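Local coordinates for protein putative exotoxin (superantigen) (Streptococcus pyogenes, PDB 1TY0) that probably acts as a secreted superantigen toxin, binds zinc, and can use one common surface for T-cell receptor binding and for dimerization, at residues I124-D135 / Y190-F201. Residues are numbered along the deposited sequence; the frame is centred on the assembly and turned at random.
Sequences IDKPIFTIQEFD and YKDNKTINMKDF
Ile124 CB touches the methyl CE of Met198, and Ile124 CD1 lies over one face of the Phe129 ring. Pro127 O accepts from Met198 N (2.8 Å) and also accepts a hydrogen bond from a water that in turn accepts one from Lys199 N. Ile128 pairs with Asn197 as a non-hydrogen-bonded pair. Ile128 CG2 presses on Thr195 CG2 at 3.3 Å, a tight fit. Phe129 and Ile196 form the hydrogen-bonded pair of this short antiparallel two-stranded sheet, with two nearly straight bonds, Phe129 N to Ile196 O and Ile196 N to Phe129 O. Phe129 CG lies between the backbone N and the carbonyl carbon about the CA-CB bond (chi1 62°), which turns the ring toward Ile196 and Met198. The face opposite Ile124 receives Ile196 CB, a CH-pi contact, and Met198 CE meets Phe129 CE2 obliquely at 3.5 Å. Thr130 ends the strand and N-caps the helix, its OG1 accepting from Glu133 N. Ile131 N donates to Lys194 O (2.9 Å), while Ile131 CD1 packs closely on Lys194 CB. Gln132 reaches out extended, CG anti to the backbone N (chi1 176°), and Gln132 CG sits over the centre of the Tyr190 ring, 3.5 Å from the centroid. The Gln132 amide goes on to bond Tyr88 O and Leu75 N. Phe134 CE2 meets Phe201 CZ obliquely, at 3.9 Å. Asp135 OD2 lies at the Tyr190 ring edge and accepts a very short bond from Tyr190 OH (2.5 Å); Asp135 OD1 forms a salt bridge with Arg139. The contact lies in the beta-grasp domain, at the start of helix 131-146. Ile196, Phe134 and Phe201 pack on strand 157-164, while Thr130 and Thr195 touch Thr92 of strand 84-93.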
loop_
_atom_site.group_PDB
_atom_site.type_symbol
_atom_site.label_atom_id
_atom_site.label_comp_id
_atom_site.label_asym_id
_atom_site.label_seq_id
_atom_site.Cartn_x
_atom_site.Cartn_y
_atom_site.Cartn_z
ATOM N N ILE A 124 -5.931 -3.565 17.516
ATOM C CA ILE A 124 -6.114 -4.865 16.881
ATOM C C ILE A 124 -7.479 -5.367 17.339
ATOM O O ILE A 124 -7.702 -5.547 18.533
ATOM C CB ILE A 124 -5.012 -5.851 17.315
ATOM C CG1 ILE A 124 -3.660 -5.365 16.783
ATOM C CG2 ILE A 124 -5.321 -7.255 16.800
ATOM C CD1 ILE A 124 -2.492 -6.257 17.149
ATOM N N ASP A 125 -8.381 -5.579 16.384
ATOM C CA ASP A 125 -9.743 -6.022 16.679
ATOM C C ASP A 125 -9.986 -7.531 16.688
ATOM O O ASP A 125 -11.048 -7.987 17.118
ATOM C CB ASP A 125 -10.714 -5.360 15.698
ATOM C CG ASP A 125 -10.869 -3.869 15.951
ATOM O OD1 ASP A 125 -10.393 -3.384 16.999
ATOM O OD2 ASP A 125 -11.476 -3.182 15.103
ATOM N N LYS A 126 -9.022 -8.311 16.216
ATOM C CA LYS A 126 -9.196 -9.758 16.210
ATOM C C LYS A 126 -8.644 -10.381 17.493
ATOM O O LYS A 126 -7.645 -9.913 18.043
ATOM C CB LYS A 126 -8.533 -10.373 14.963
ATOM C CG LYS A 126 -7.126 -9.886 14.674
ATOM C CD LYS A 126 -6.528 -10.569 13.435
ATOM C CE LYS A 126 -7.160 -10.079 12.137
ATOM N NZ LYS A 126 -6.912 -8.628 11.882
ATOM N N PRO A 127 -9.307 -11.437 18.000
ATOM C CA PRO A 127 -8.904 -12.139 19.225
ATOM C C PRO A 127 -7.624 -12.956 19.075
ATOM O O PRO A 127 -6.955 -13.269 20.062
ATOM C CB PRO A 127 -10.124 -13.004 19.536
ATOM C CG PRO A 127 -10.642 -13.338 18.172
ATOM C CD PRO A 127 -10.563 -11.999 17.469
ATOM N N ILE A 128 -7.297 -13.299 17.833
ATOM C CA ILE A 128 -6.095 -14.059 17.509
ATOM C C ILE A 128 -5.456 -13.258 16.382
ATOM O O ILE A 128 -6.100 -13.003 15.367
ATOM C CB ILE A 128 -6.454 -15.466 16.994
ATOM C CG1 ILE A 128 -7.248 -16.221 18.059
ATOM C CG2 ILE A 128 -5.196 -16.239 16.654
ATOM C CD1 ILE A 128 -7.789 -17.546 17.579
ATOM N N PHE A 129 -4.206 -12.848 16.557
ATOM C CA PHE A 129 -3.544 -12.039 15.535
ATOM C C PHE A 129 -2.102 -12.447 15.270
ATOM O O PHE A 129 -1.458 -13.097 16.101
ATOM C CB PHE A 129 -3.602 -10.558 15.940
ATOM C CG PHE A 129 -2.878 -10.246 17.224
ATOM C CD1 PHE A 129 -1.517 -9.976 17.219
ATOM C CD2 PHE A 129 -3.558 -10.249 18.442
ATOM C CE1 PHE A 129 -0.828 -9.711 18.410
ATOM C CE2 PHE A 129 -2.883 -9.989 19.635
ATOM C CZ PHE A 129 -1.515 -9.720 19.619
ATOM N N THR A 130 -1.591 -12.065 14.105
ATOM C CA THR A 130 -0.214 -12.398 13.757
ATOM C C THR A 130 0.734 -11.322 14.267
ATOM O O THR A 130 0.354 -10.159 14.428
ATOM C CB THR A 130 -0.013 -12.507 12.226
ATOM O OG1 THR A 130 -0.281 -11.237 11.611
ATOM C CG2 THR A 130 -0.941 -13.563 11.642
ATOM N N ILE A 131 1.972 -11.715 14.530
ATOM C CA ILE A 131 2.970 -10.764 14.968
ATOM C C ILE A 131 3.180 -9.806 13.799
ATOM O O ILE A 131 3.520 -8.649 13.997
ATOM C CB ILE A 131 4.289 -11.475 15.344
ATOM C CG1 ILE A 131 4.043 -12.333 16.591
ATOM C CG2 ILE A 131 5.400 -10.448 15.599
ATOM C CD1 ILE A 131 5.244 -13.122 17.067
ATOM N N GLN A 132 2.953 -10.287 12.578
ATOM C CA GLN A 132 3.100 -9.432 11.406
ATOM C C GLN A 132 2.190 -8.209 11.530
ATOM O O GLN A 132 2.609 -7.090 11.259
ATOM C CB GLN A 132 2.754 -10.199 10.118
ATOM C CG GLN A 132 2.797 -9.318 8.864
ATOM C CD GLN A 132 2.646 -10.093 7.543
ATOM O OE1 GLN A 132 2.784 -9.518 6.461
ATOM N NE2 GLN A 132 2.371 -11.394 7.630
ATOM N N GLU A 133 0.947 -8.421 11.948
ATOM C CA GLU A 133 0.020 -7.299 12.086
ATOM C C GLU A 133 0.485 -6.352 13.185
ATOM O O GLU A 133 0.483 -5.129 13.017
ATOM C CB GLU A 133 -1.393 -7.791 12.410
ATOM C CG GLU A 133 -2.388 -6.647 12.558
ATOM C CD GLU A 133 -3.817 -7.110 12.759
ATOM O OE1 GLU A 133 -4.128 -8.285 12.456
ATOM O OE2 GLU A 133 -4.639 -6.284 13.212
ATOM N N PHE A 134 0.882 -6.919 14.317
ATOM C CA PHE A 134 1.346 -6.100 15.432
ATOM C C PHE A 134 2.608 -5.331 15.035
ATOM O O PHE A 134 2.724 -4.132 15.293
ATOM C CB PHE A 134 1.637 -6.989 16.641
ATOM C CG PHE A 134 1.751 -6.233 17.931
ATOM C CD1 PHE A 134 2.897 -5.506 18.226
ATOM C CD2 PHE A 134 0.701 -6.231 18.844
ATOM C CE1 PHE A 134 3.001 -4.785 19.411
ATOM C CE2 PHE A 134 0.796 -5.514 20.033
ATOM C CZ PHE A 134 1.950 -4.789 20.314
ATOM N N ASP A 135 3.543 -6.026 14.391
ATOM C CA ASP A 135 4.805 -5.430 13.968
ATOM C C ASP A 135 4.577 -4.279 12.990
ATOM O O ASP A 135 5.125 -3.189 13.155
ATOM C CB ASP A 135 5.691 -6.519 13.340
ATOM C CG ASP A 135 7.111 -6.050 13.072
ATOM O OD1 ASP A 135 7.579 -5.117 13.755
ATOM O OD2 ASP A 135 7.772 -6.640 12.189
ATOM N N TYR A 190 7.929 -13.090 8.053
ATOM C CA TYR A 190 6.546 -13.374 8.410
ATOM C C TYR A 190 6.044 -14.723 7.913
ATOM O O TYR A 190 4.914 -15.102 8.195
ATOM C CB TYR A 190 5.612 -12.252 7.912
ATOM C CG TYR A 190 5.968 -10.869 8.427
ATOM C CD1 TYR A 190 6.188 -10.645 9.785
ATOM C CD2 TYR A 190 6.074 -9.780 7.553
ATOM C CE1 TYR A 190 6.506 -9.379 10.270
ATOM C CE2 TYR A 190 6.394 -8.498 8.029
ATOM C CZ TYR A 190 6.608 -8.310 9.392
ATOM O OH TYR A 190 6.918 -7.063 9.879
ATOM N N LYS A 191 6.874 -15.451 7.174
ATOM C CA LYS A 191 6.450 -16.756 6.689
ATOM C C LYS A 191 6.243 -17.730 7.846
ATOM O O LYS A 191 5.580 -18.753 7.677
ATOM C CB LYS A 191 7.461 -17.330 5.692
ATOM C CG LYS A 191 7.481 -16.593 4.370
ATOM C CD LYS A 191 8.458 -17.215 3.382
ATOM C CE LYS A 191 8.117 -18.667 3.100
ATOM N NZ LYS A 191 8.935 -19.192 1.967
ATOM N N ASP A 192 6.796 -17.428 9.021
ATOM C CA ASP A 192 6.584 -18.328 10.154
ATOM C C ASP A 192 5.151 -18.224 10.680
ATOM O O ASP A 192 4.746 -19.001 11.547
ATOM C CB ASP A 192 7.580 -18.064 11.294
ATOM C CG ASP A 192 7.522 -16.645 11.825
ATOM O OD1 ASP A 192 6.475 -15.985 11.686
ATOM O OD2 ASP A 192 8.536 -16.195 12.405
ATOM N N ASN A 193 4.397 -17.263 10.151
ATOM C CA ASN A 193 2.997 -17.052 10.529
ATOM C C ASN A 193 2.827 -17.020 12.046
ATOM O O ASN A 193 1.806 -17.471 12.564
ATOM C CB ASN A 193 2.124 -18.179 9.948
ATOM C CG ASN A 193 0.666 -17.767 9.746
ATOM O OD1 ASN A 193 -0.257 -18.503 10.101
ATOM N ND2 ASN A 193 0.456 -16.605 9.154
ATOM N N LYS A 194 3.822 -16.495 12.758
ATOM C CA LYS A 194 3.742 -16.440 14.218
ATOM C C LYS A 194 2.469 -15.741 14.655
ATOM O O LYS A 194 2.164 -14.631 14.219
ATOM C CB LYS A 194 4.968 -15.742 14.809
ATOM C CG LYS A 194 6.161 -16.664 14.964
ATOM C CD LYS A 194 7.274 -16.015 15.777
ATOM C CE LYS A 194 8.392 -17.010 16.047
ATOM N NZ LYS A 194 9.508 -16.404 16.824
ATOM N N THR A 195 1.744 -16.401 15.547
ATOM C CA THR A 195 0.463 -15.910 16.013
ATOM C C THR A 195 0.360 -15.822 17.532
ATOM O O THR A 195 0.972 -16.611 18.257
ATOM C CB THR A 195 -0.646 -16.841 15.463
ATOM O OG1 THR A 195 -0.653 -16.767 14.030
ATOM C CG2 THR A 195 -2.002 -16.468 16.004
ATOM N N ILE A 196 -0.425 -14.855 17.996
ATOM C CA ILE A 196 -0.641 -14.636 19.422
ATOM C C ILE A 196 -2.127 -14.485 19.710
ATOM O O ILE A 196 -2.855 -13.859 18.939
ATOM C CB ILE A 196 0.036 -13.335 19.904
ATOM C CG1 ILE A 196 1.545 -13.410 19.685
ATOM C CG2 ILE A 196 -0.284 -13.098 21.381
ATOM C CD1 ILE A 196 2.273 -12.117 20.039
ATOM N N ASN A 197 -2.576 -15.061 20.823
ATOM C CA ASN A 197 -3.970 -14.926 21.228
ATOM C C ASN A 197 -3.987 -13.701 22.137
ATOM O O ASN A 197 -3.232 -13.631 23.106
ATOM C CB ASN A 197 -4.444 -16.155 22.012
ATOM C CG ASN A 197 -4.369 -17.431 21.201
ATOM O OD1 ASN A 197 -4.883 -17.505 20.085
ATOM N ND2 ASN A 197 -3.735 -18.452 21.764
ATOM N N MET A 198 -4.838 -12.730 21.821
ATOM C CA MET A 198 -4.904 -11.505 22.608
ATOM C C MET A 198 -5.047 -11.752 24.108
ATOM O O MET A 198 -4.557 -10.968 24.920
ATOM C CB MET A 198 -6.058 -10.624 22.120
ATOM C CG MET A 198 -6.130 -9.263 22.801
ATOM S SD MET A 198 -4.638 -8.266 22.574
ATOM C CE MET A 198 -4.987 -7.500 20.984
ATOM N N LYS A 199 -5.709 -12.842 24.478
ATOM C CA LYS A 199 -5.909 -13.143 25.893
ATOM C C LYS A 199 -4.611 -13.526 26.597
ATOM O O LYS A 199 -4.525 -13.452 27.826
ATOM C CB LYS A 199 -6.943 -14.259 26.064
ATOM C CG LYS A 199 -6.545 -15.600 25.470
ATOM C CD LYS A 199 -7.608 -16.650 25.777
ATOM C CE LYS A 199 -7.290 -17.990 25.134
ATOM N NZ LYS A 199 -5.961 -18.520 25.544
ATOM N N ASP A 200 -3.611 -13.933 25.818
ATOM C CA ASP A 200 -2.308 -14.314 26.362
ATOM C C ASP A 200 -1.342 -13.139 26.305
ATOM O O ASP A 200 -0.237 -13.201 26.845
ATOM C CB ASP A 200 -1.704 -15.485 25.578
ATOM C CG ASP A 200 -2.548 -16.739 25.654
ATOM O OD1 ASP A 200 -3.082 -17.033 26.745
ATOM O OD2 ASP A 200 -2.667 -17.437 24.625
ATOM N N PHE A 201 -1.767 -12.070 25.640
ATOM C CA PHE A 201 -0.948 -10.871 25.496
ATOM C C PHE A 201 -0.925 -10.046 26.779
ATOM O O PHE A 201 -1.974 -9.690 27.315
ATOM C CB PHE A 201 -1.490 -10.016 24.351
ATOM C CG PHE A 201 -0.757 -8.724 24.162
ATOM C CD1 PHE A 201 0.517 -8.707 23.607
ATOM C CD2 PHE A 201 -1.338 -7.523 24.549
ATOM C CE1 PHE A 201 1.206 -7.504 23.438
ATOM C CE2 PHE A 201 -0.659 -6.317 24.385
ATOM C CZ PHE A 201 0.614 -6.307 23.829
HETATM O O HOH W 1 -7.578 -14.296 22.701
HETATM O O HOH W 2 3.526 -13.201 12.114
HETATM O O HOH W 3 2.791 -13.637 9.485
#